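Local structure of nicotinamide riboside transporter PnuC (Neisseria mucosa ATCC 25996, 4QTN) at residues S40-V45 against Y75-Y80. The protein transports nicotinamide riboside, a vitamin B3 form and NAD precursor, across the bacterial inner membrane, and forms a homotrimer. Numbering follows the deposited sequence.
Sequences SWLASV and YAYVSY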
loop_
_atom_site.group_PDB
_atom_site.type_symbol
_atom_site.label_atom_id
_atom_site.label_comp_id
_atom_site.label_asym_id
_atom_site.label_seq_id
_atom_site.Cartn_x
_atom_site.Cartn_y
_atom_site.Cartn_z
ATOM N N SER C 40 -2.214 -5.034 28.020
ATOM C CA SER C 40 -3.305 -5.135 27.035
ATOM C C SER C 40 -3.319 -6.514 26.366
ATOM O O SER C 40 -3.057 -6.654 25.164
ATOM C CB SER C 40 -3.236 -4.005 25.996
ATOM O OG SER C 40 -1.915 -3.811 25.523
ATOM N N TRP C 41 -3.607 -7.531 27.174
ATOM C CA TRP C 41 -3.705 -8.904 26.705
ATOM C C TRP C 41 -4.958 -9.090 25.854
ATOM O O TRP C 41 -5.010 -9.979 25.008
ATOM C CB TRP C 41 -3.744 -9.860 27.898
ATOM C CG TRP C 41 -5.031 -9.773 28.689
ATOM C CD1 TRP C 41 -5.380 -8.800 29.590
ATOM C CD2 TRP C 41 -6.139 -10.676 28.625
ATOM N NE1 TRP C 41 -6.637 -9.048 30.093
ATOM C CE2 TRP C 41 -7.124 -10.196 29.524
ATOM C CE3 TRP C 41 -6.396 -11.846 27.904
ATOM C CZ2 TRP C 41 -8.348 -10.851 29.719
ATOM C CZ3 TRP C 41 -7.617 -12.498 28.103
ATOM C CH2 TRP C 41 -8.575 -11.994 29.003
ATOM N N LEU C 42 -5.961 -8.241 26.085
ATOM C CA LEU C 42 -7.258 -8.372 25.421
ATOM C C LEU C 42 -7.129 -8.141 23.942
ATOM O O LEU C 42 -7.402 -9.039 23.145
ATOM C CB LEU C 42 -8.284 -7.393 26.004
ATOM C CG LEU C 42 -9.388 -7.915 26.931
ATOM C CD1 LEU C 42 -10.637 -7.083 26.730
ATOM C CD2 LEU C 42 -9.694 -9.388 26.704
ATOM N N ALA C 43 -6.709 -6.929 23.578
ATOM C CA ALA C 43 -6.540 -6.546 22.184
ATOM C C ALA C 43 -5.571 -7.477 21.447
ATOM O O ALA C 43 -5.704 -7.698 20.237
ATOM C CB ALA C 43 -6.081 -5.099 22.081
ATOM N N SER C 44 -4.615 -8.046 22.174
ATOM C CA SER C 44 -3.697 -8.984 21.552
ATOM C C SER C 44 -4.315 -10.348 21.267
ATOM O O SER C 44 -4.052 -10.925 20.224
ATOM C CB SER C 44 -2.394 -9.088 22.312
ATOM O OG SER C 44 -1.482 -8.148 21.792
ATOM N N VAL C 45 -5.177 -10.830 22.167
ATOM C CA VAL C 45 -6.053 -11.972 21.844
ATOM C C VAL C 45 -6.979 -11.586 20.683
ATOM O O VAL C 45 -7.189 -12.367 19.762
ATOM C CB VAL C 45 -6.907 -12.433 23.057
ATOM C CG1 VAL C 45 -7.980 -13.395 22.613
ATOM C CG2 VAL C 45 -6.040 -13.102 24.089
ATOM N N TYR C 75 -12.906 -7.382 20.325
ATOM C CA TYR C 75 -12.644 -6.137 19.595
ATOM C C TYR C 75 -13.731 -5.116 19.874
ATOM O O TYR C 75 -13.448 -3.925 20.032
ATOM C CB TYR C 75 -12.512 -6.395 18.088
ATOM C CG TYR C 75 -12.388 -5.141 17.219
ATOM C CD1 TYR C 75 -11.143 -4.589 16.921
ATOM C CD2 TYR C 75 -13.513 -4.545 16.659
ATOM C CE1 TYR C 75 -11.032 -3.456 16.117
ATOM C CE2 TYR C 75 -13.411 -3.413 15.863
ATOM C CZ TYR C 75 -12.173 -2.878 15.594
ATOM O OH TYR C 75 -12.082 -1.763 14.810
ATOM N N ALA C 76 -14.974 -5.583 19.971
ATOM C CA ALA C 76 -16.096 -4.678 20.224
ATOM C C ALA C 76 -15.900 -3.945 21.546
ATOM O O ALA C 76 -16.105 -2.732 21.636
ATOM C CB ALA C 76 -17.418 -5.435 20.213
ATOM N N TYR C 77 -15.473 -4.688 22.560
ATOM C CA TYR C 77 -15.193 -4.117 23.866
ATOM C C TYR C 77 -14.021 -3.134 23.754
ATOM O O TYR C 77 -14.164 -1.942 24.047
ATOM C CB TYR C 77 -14.888 -5.245 24.863
ATOM C CG TYR C 77 -14.481 -4.798 26.242
ATOM C CD1 TYR C 77 -15.428 -4.461 27.189
ATOM C CD2 TYR C 77 -13.140 -4.762 26.610
ATOM C CE1 TYR C 77 -15.056 -4.069 28.462
ATOM C CE2 TYR C 77 -12.752 -4.373 27.875
ATOM C CZ TYR C 77 -13.710 -4.027 28.800
ATOM O OH TYR C 77 -13.326 -3.644 30.070
ATOM N N VAL C 78 -12.895 -3.631 23.247
ATOM C CA VAL C 78 -11.667 -2.850 23.139
ATOM C C VAL C 78 -11.843 -1.581 22.296
ATOM O O VAL C 78 -11.194 -0.577 22.559
ATOM C CB VAL C 78 -10.498 -3.702 22.576
ATOM C CG1 VAL C 78 -9.236 -2.861 22.399
ATOM C CG2 VAL C 78 -10.224 -4.904 23.476
ATOM N N SER C 79 -12.717 -1.619 21.288
ATOM C CA SER C 79 -12.964 -0.410 20.478
ATOM C C SER C 79 -13.823 0.628 21.222
ATOM O O SER C 79 -13.773 1.828 20.912
ATOM C CB SER C 79 -13.541 -0.743 19.089
ATOM O OG SER C 79 -14.757 -1.452 19.173
ATOM N N TYR C 80 -14.580 0.161 22.219
ATOM C CA TYR C 80 -15.310 1.054 23.118
ATOM C C TYR C 80 -14.364 1.713 24.110
ATOM O O TYR C 80 -14.397 2.936 24.293
ATOM C CB TYR C 80 -16.417 0.295 23.865
ATOM C CG TYR C 80 -16.838 0.929 25.189
ATOM C CD1 TYR C 80 -17.286 2.258 25.248
ATOM C CD2 TYR C 80 -16.805 0.196 26.374
ATOM C CE1 TYR C 80 -17.660 2.835 26.449
ATOM C CE2 TYR C 80 -17.187 0.765 27.576
ATOM C CZ TYR C 80 -17.610 2.084 27.606
ATOM O OH TYR C 80 -17.981 2.650 28.797
#
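Methyl CD1 of Leu42 comes up obliquely to the CD2-CE2 side of the Tyr77 ring, 3.4 Å from CD2 of Tyr77, and the two side chains cross at about a right angle. The other branch of the same leucine, CD2, sits over one face of the Trp41 indole, offset toward its rim, so Leu42 lies between the ring of the preceding residue, Trp41, and that of Tyr77 across the contact. Tyr77 brings its ring there with CG anti to the backbone N (chi1 176°). The next residue, Val78, fills the rest of the contact with both branches: CG2 of Val78 packs 3.9 Å from CD1 of Leu42, with CB of Leu42 close behind, while CG1 of Val78 reaches CB of Ala43, also at 3.9 Å. Small Ala43 comes opposite Val78, and here the CA atoms of Ala43 and Val78 approach to 6.4 Å. Leu210 of helix 208-234 touches both Ala43 and Val78, and Leu74 extends the packing along Leu42. The contact thus joins the start of transmembrane helix 41-59 to the C-terminal part of helix 64-80. The side chain of Val78 is about 13 Å from the bound nicotinamide riboside, so this packing lies away from the ligand pocket. Its chemistry is wholly apolar, implying that the two segments meet through van der Waals packing of a few groups over a small area, with Ala43 and Val78 as the buried part.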